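Side-chain contacts in WbbZ protein (Klebsiella pneumoniae subsp. pneumoniae NTUH-K2044, PDB 6X1L), which is functionally uncharacterised but probably acts as a polysaccharide pyruvyl transferase, adding pyruvyl groups to sugars of a bacterial polysaccharide: residues 33-36 with 37-40; 201-204 with 205-209. All coordinates share one frame; numbering follows the deposited sequence.

Overall arrangement
From the N terminus, the chain runs through strand 23-27 into helix 33-48, whose first turns hold contact 1; much later it enters helix 203-218, whose N-terminal end is contact 2. Each contact closes no more than a helical turn. They follow in series, neither nested nor crossing, yet their centres lie about 8 Å apart because the two helices pack together. Ser40 meets Ala206, with Ser40 OG 2.8 Å from Ala206 O, and Ala33 packs on Ser209. The pairing thus ties the first beta-alpha-beta unit of the six-stranded parallel sheet to the helix that leads into strand 220-225 of the four-stranded sheet. Contact 2 also reaches the second subunit.

Contact 1. Residues 33-36 with 37-40; sequences AGDG and VIAS
The carbonyl oxygen of Gly36 is approached twice by Ser40. Ser40 N donates to Gly36 O over 2.9 Å in a nearly straight bond (169°), and Ser40 OG lies 2.8 Å from Gly36 O. A chi1 of -53° turns this hydroxyl back beside its own backbone nitrogen and hence over the preceding turn; Ser40 OG is also hydrogen-bonded with Thr210 OG1 of helix 203-218.

One turn earlier the amide of Val37 is shared. It donates to Ala33 O at 3.1 Å and, weakly and at a sharper angle, to Gly34 O. Beyond it the regular helical ladder takes over, with Ile38 N bonded to Gly34 O and Ala39 N to Asp35 O.

Val37 lays its CG2 methyl against Ala33 O at 3.3 Å, a position this branch reaches by lying beside the backbone N, opposite the carbonyl carbon. Its side chain also packs on Thr210 and Met213 of helix 203-218 and on Leu233 of helix 228-236. Asp35 and Ile38 run side by side and point the same way, Ile38 CD1 reaching to 4.0 Å from Asp35 OD1. The carboxylate of Asp35 has weak hydrogen bonds: OD1 to Asn29 ND2 and OD2 to Asn32 N. Asn32 OD1 in turn accepts weakly from Gly34 N, so that weak bonds run in both directions between Asn32 and the first helical residues. This is the N-terminal end of the helix in a beta-alpha-beta unit, strand 23-27 to helix 33-48 to strand 53-55, consistent with a Rossmann-like domain of the GT-B class.

Contact 2. Residues 201-204 with 205-209; sequences DNEF and LARNS
Capping comes first: Asn202 sits at the N-cap of helix 203-218, and its OD1 accepts from Leu205 N over 2.9 Å in a nearly straight bond (169°). The donor stands well above the plane of the amide, not on a lone pair. Phe204 N makes a second, weak bond to the same oxygen. A chi1 of -179° swings the Asn202 amide beside its own carbonyl carbon and over the first turn, where the side chain crosses Leu205 at about a right angle, Asn202 CB meeting Leu205 CB at 3.9 Å. Its ND2 makes a weak hydrogen bond to Glu219 of the second subunit.

Backbone hydrogen bonds continue the turn. Ala206 N donates to Asn202 O, Arg207 N to Glu203 O and Asn208 N to Phe204 O, the last at 2.8 Å.

Side-chain packing is modest. Arg207 lays CB and CG over Glu203 O, and its NH1 comes obliquely to Glu203 CB at 4.1 Å. Phe204 packs on Ser161 of the second subunit, and Leu205 on Cys212 of that same subunit.

Charged and polar ends find their partners mostly beyond the turn. Glu203 OE2 and Arg207 NH1 stay 6.2 Å apart, too far for a salt bridge; Arg207 NH2 instead forms salt bridges with Asp44 and Glu47 of helix 33-48, and Glu203 OE1 has a long, weak ion pair with Lys163 NZ of the second subunit. Asn208 OD1 accepts from Arg211 NH1. The asparagine cap thus takes up the Leu205 amide, and weakly that of Phe204, with its oxygen and turns its nitrogen to the dimer interface, whereas the arginine joins the helix electrostatically to its neighbour in the same chain.

Contact 1. Residues 33-36 with 37-40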
ATOM      1  N   ALA A  33       2.688  -8.420   0.487  1.00 47.46           N
ATOM      2  CA  ALA A  33       2.125  -7.781  -0.697  1.00 43.00           C
ATOM      3  C   ALA A  33       2.327  -8.608  -1.958  1.00 45.50           C
ATOM      4  O   ALA A  33       1.587  -8.419  -2.930  1.00 46.49           O
ATOM      5  CB  ALA A  33       2.730  -6.386  -0.873  1.00 43.09           C
ATOM      6  N   GLY A  34       3.317  -9.503  -1.973  1.00 51.38           N
ATOM      7  CA  GLY A  34       3.389 -10.485  -3.042  1.00 48.43           C
ATOM      8  C   GLY A  34       2.131 -11.325  -3.124  1.00 51.08           C
ATOM      9  O   GLY A  34       1.612 -11.587  -4.211  1.00 54.03           O
ATOM     10  N   ASP A  35       1.609 -11.741  -1.970  1.00 46.22           N
ATOM     11  CA  ASP A  35       0.365 -12.495  -1.943  1.00 46.43           C
ATOM     12  C   ASP A  35      -0.835 -11.646  -2.340  1.00 52.37           C
ATOM     13  O   ASP A  35      -1.843 -12.197  -2.797  1.00 50.21           O
ATOM     14  CB  ASP A  35       0.171 -13.097  -0.558  1.00 48.08           C
ATOM     15  CG  ASP A  35       1.148 -14.224  -0.290  1.00 61.25           C
ATOM     16  OD1 ASP A  35       1.067 -15.248  -1.000  1.00 60.06           O
ATOM     17  OD2 ASP A  35       2.017 -14.075   0.596  1.00 63.49           O
ATOM     18  N   GLY A  36      -0.750 -10.324  -2.183  1.00 42.45           N
ATOM     19  CA  GLY A  36      -1.783  -9.466  -2.729  1.00 45.93           C
ATOM     20  C   GLY A  36      -1.771  -9.423  -4.242  1.00 43.35           C
ATOM     21  O   GLY A  36      -2.817  -9.230  -4.869  1.00 44.18           O
ATOM     22  N   VAL A  37      -0.595  -9.585  -4.850  1.00 40.49           N
ATOM     23  CA  VAL A  37      -0.510  -9.658  -6.306  1.00 45.66           C
ATOM     24  C   VAL A  37      -1.189 -10.922  -6.821  1.00 41.78           C
ATOM     25  O   VAL A  37      -1.891 -10.894  -7.840  1.00 42.27           O
ATOM     26  CB  VAL A  37       0.960  -9.586  -6.758  1.00 43.92           C
ATOM     27  CG1 VAL A  37       1.050  -9.657  -8.267  1.00 41.81           C
ATOM     28  CG2 VAL A  37       1.617  -8.307  -6.228  1.00 44.23           C
ATOM     29  N   ILE A  38      -0.992 -12.049  -6.132  1.00 44.63           N
ATOM     30  CA  ILE A  38      -1.657 -13.290  -6.537  1.00 43.77           C
ATOM     31  C   ILE A  38      -3.167 -13.118  -6.473  1.00 41.94           C
ATOM     32  O   ILE A  38      -3.895 -13.548  -7.376  1.00 47.86           O
ATOM     33  CB  ILE A  38      -1.191 -14.467  -5.658  1.00 38.65           C
ATOM     34  CG1 ILE A  38       0.323 -14.636  -5.754  1.00 47.74           C
ATOM     35  CG2 ILE A  38      -1.893 -15.766  -6.081  1.00 42.72           C
ATOM     36  CD1 ILE A  38       0.856 -15.802  -4.959  1.00 50.34           C
ATOM     37  N   ALA A  39      -3.657 -12.452  -5.426  1.00 44.87           N
ATOM     38  CA  ALA A  39      -5.096 -12.270  -5.283  1.00 42.19           C
ATOM     39  C   ALA A  39      -5.641 -11.343  -6.360  1.00 48.46           C
ATOM     40  O   ALA A  39      -6.675 -11.636  -6.973  1.00 45.66           O
ATOM     41  CB  ALA A  39      -5.426 -11.749  -3.887  1.00 40.45           C
ATOM     42  N   SER A  40      -4.962 -10.214  -6.599  1.00 53.48           N
ATOM     43  CA  SER A  40      -5.369  -9.310  -7.672  1.00 47.69           C
ATOM     44  C   SER A  40      -5.526 -10.066  -8.986  1.00 41.47           C
ATOM     45  O   SER A  40      -6.556  -9.963  -9.659  1.00 51.91           O
ATOM     46  CB  SER A  40      -4.344  -8.182  -7.832  1.00 44.80           C
ATOM     47  OG  SER A  40      -4.109  -7.521  -6.601  1.00 45.12           O
TER

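Contact 2. Residues 201-204 with 205-209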
ATOM      1  N   ASP A 201      -8.643 -10.982   0.878  1.00 43.16           N
ATOM      2  CA  ASP A 201     -10.022 -11.250   0.489  1.00 49.10           C
ATOM      3  C   ASP A 201     -10.774  -9.990   0.072  1.00 58.94           C
ATOM      4  O   ASP A 201     -11.915 -10.090  -0.395  1.00 55.35           O
ATOM      5  CB  ASP A 201     -10.756 -11.945   1.635  1.00 53.14           C
ATOM      6  CG  ASP A 201     -10.173 -13.314   1.948  1.00 71.62           C
ATOM      7  OD1 ASP A 201     -10.147 -14.175   1.040  1.00 76.22           O
ATOM      8  OD2 ASP A 201      -9.727 -13.525   3.095  1.00 79.78           O
ATOM      9  N   ASN A 202     -10.171  -8.816   0.239  1.00 50.28           N
ATOM     10  CA  ASN A 202     -10.723  -7.556  -0.249  1.00 43.11           C
ATOM     11  C   ASN A 202     -10.069  -7.263  -1.594  1.00 42.63           C
ATOM     12  O   ASN A 202      -8.874  -6.955  -1.651  1.00 46.35           O
ATOM     13  CB  ASN A 202     -10.463  -6.433   0.757  1.00 44.52           C
ATOM     14  CG  ASN A 202     -11.047  -5.095   0.320  1.00 49.40           C
ATOM     15  OD1 ASN A 202     -10.946  -4.702  -0.843  1.00 53.55           O
ATOM     16  ND2 ASN A 202     -11.651  -4.387   1.262  1.00 47.61           N
ATOM     17  N   GLU A 203     -10.853  -7.340  -2.674  1.00 48.79           N
ATOM     18  CA  GLU A 203     -10.283  -7.192  -4.012  1.00 47.90           C
ATOM     19  C   GLU A 203      -9.776  -5.777  -4.268  1.00 40.56           C
ATOM     20  O   GLU A 203      -8.815  -5.591  -5.024  1.00 48.69           O
ATOM     21  CB  GLU A 203     -11.309  -7.599  -5.078  1.00 48.28           C
ATOM     22  CG  GLU A 203     -12.550  -6.716  -5.162  1.00 47.91           C
ATOM     23  CD  GLU A 203     -13.627  -7.101  -4.165  1.00 56.16           C
ATOM     24  OE1 GLU A 203     -13.352  -7.931  -3.269  1.00 59.55           O
ATOM     25  OE2 GLU A 203     -14.755  -6.574  -4.281  1.00 60.64           O
ATOM     26  N   PHE A 204     -10.390  -4.770  -3.651  1.00 47.24           N
ATOM     27  CA  PHE A 204      -9.901  -3.407  -3.831  1.00 51.36           C
ATOM     28  C   PHE A 204      -8.553  -3.218  -3.148  1.00 46.05           C
ATOM     29  O   PHE A 204      -7.608  -2.688  -3.745  1.00 45.13           O
ATOM     30  CB  PHE A 204     -10.930  -2.409  -3.303  1.00 48.92           C
ATOM     31  CG  PHE A 204     -12.164  -2.318  -4.151  1.00 55.05           C
ATOM     32  CD1 PHE A 204     -12.241  -1.399  -5.189  1.00 55.58           C
ATOM     33  CD2 PHE A 204     -13.243  -3.156  -3.919  1.00 53.60           C
ATOM     34  CE1 PHE A 204     -13.375  -1.313  -5.974  1.00 61.07           C
ATOM     35  CE2 PHE A 204     -14.381  -3.079  -4.702  1.00 55.45           C
ATOM     36  CZ  PHE A 204     -14.447  -2.156  -5.731  1.00 62.88           C
ATOM     37  N   LEU A 205      -8.442  -3.678  -1.900  1.00 46.20           N
ATOM     38  CA  LEU A 205      -7.175  -3.592  -1.184  1.00 40.63           C
ATOM     39  C   LEU A 205      -6.082  -4.375  -1.898  1.00 48.95           C
ATOM     40  O   LEU A 205      -4.935  -3.915  -1.975  1.00 43.69           O
ATOM     41  CB  LEU A 205      -7.363  -4.085   0.253  1.00 47.78           C
ATOM     42  CG  LEU A 205      -6.157  -4.075   1.191  1.00 54.75           C
ATOM     43  CD1 LEU A 205      -5.405  -2.753   1.099  1.00 55.42           C
ATOM     44  CD2 LEU A 205      -6.625  -4.324   2.614  1.00 52.33           C
ATOM     45  N   ALA A 206      -6.412  -5.554  -2.444  1.00 43.51           N
ATOM     46  CA  ALA A 206      -5.405  -6.316  -3.177  1.00 34.79           C
ATOM     47  C   ALA A 206      -4.952  -5.567  -4.423  1.00 37.73           C
ATOM     48  O   ALA A 206      -3.751  -5.485  -4.707  1.00 38.72           O
ATOM     49  CB  ALA A 206      -5.943  -7.710  -3.555  1.00 37.86           C
ATOM     50  N   ARG A 207      -5.896  -5.026  -5.192  1.00 35.15           N
ATOM     51  CA  ARG A 207      -5.513  -4.369  -6.440  1.00 37.38           C
ATOM     52  C   ARG A 207      -4.766  -3.062  -6.180  1.00 42.75           C
ATOM     53  O   ARG A 207      -3.812  -2.733  -6.895  1.00 41.61           O
ATOM     54  CB  ARG A 207      -6.748  -4.127  -7.308  1.00 41.38           C
ATOM     55  CG  ARG A 207      -7.258  -5.410  -7.986  1.00 41.06           C
ATOM     56  CD  ARG A 207      -8.059  -5.080  -9.234  1.00 53.32           C
ATOM     57  NE  ARG A 207      -8.571  -6.270  -9.915  1.00 51.79           N
ATOM     58  CZ  ARG A 207      -9.793  -6.757  -9.734  1.00 49.04           C
ATOM     59  NH1 ARG A 207     -10.624  -6.160  -8.892  1.00 42.37           N
ATOM     60  NH2 ARG A 207     -10.192  -7.835 -10.400  1.00 52.62           N
ATOM     61  N   ASN A 208      -5.167  -2.311  -5.153  1.00 36.69           N
ATOM     62  CA  ASN A 208      -4.496  -1.038  -4.897  1.00 35.73           C
ATOM     63  C   ASN A 208      -3.122  -1.244  -4.268  1.00 43.48           C
ATOM     64  O   ASN A 208      -2.183  -0.504  -4.584  1.00 47.12           O
ATOM     65  CB  ASN A 208      -5.387  -0.147  -4.037  1.00 39.81           C
ATOM     66  CG  ASN A 208      -6.537   0.435  -4.825  1.00 42.29           C
ATOM     67  OD1 ASN A 208      -6.379   0.807  -5.988  1.00 43.55           O
ATOM     68  ND2 ASN A 208      -7.703   0.506  -4.207  1.00 37.11           N
ATOM     69  N   SER A 209      -2.971  -2.253  -3.405  1.00 45.67           N
ATOM     70  CA  SER A 209      -1.633  -2.615  -2.947  1.00 41.51           C
ATOM     71  C   SER A 209      -0.745  -3.016  -4.116  1.00 45.10           C
ATOM     72  O   SER A 209       0.448  -2.686  -4.146  1.00 43.23           O
ATOM     73  CB  SER A 209      -1.704  -3.746  -1.925  1.00 49.43           C
ATOM     74  OG  SER A 209      -0.404  -4.237  -1.636  1.00 45.32           O
TER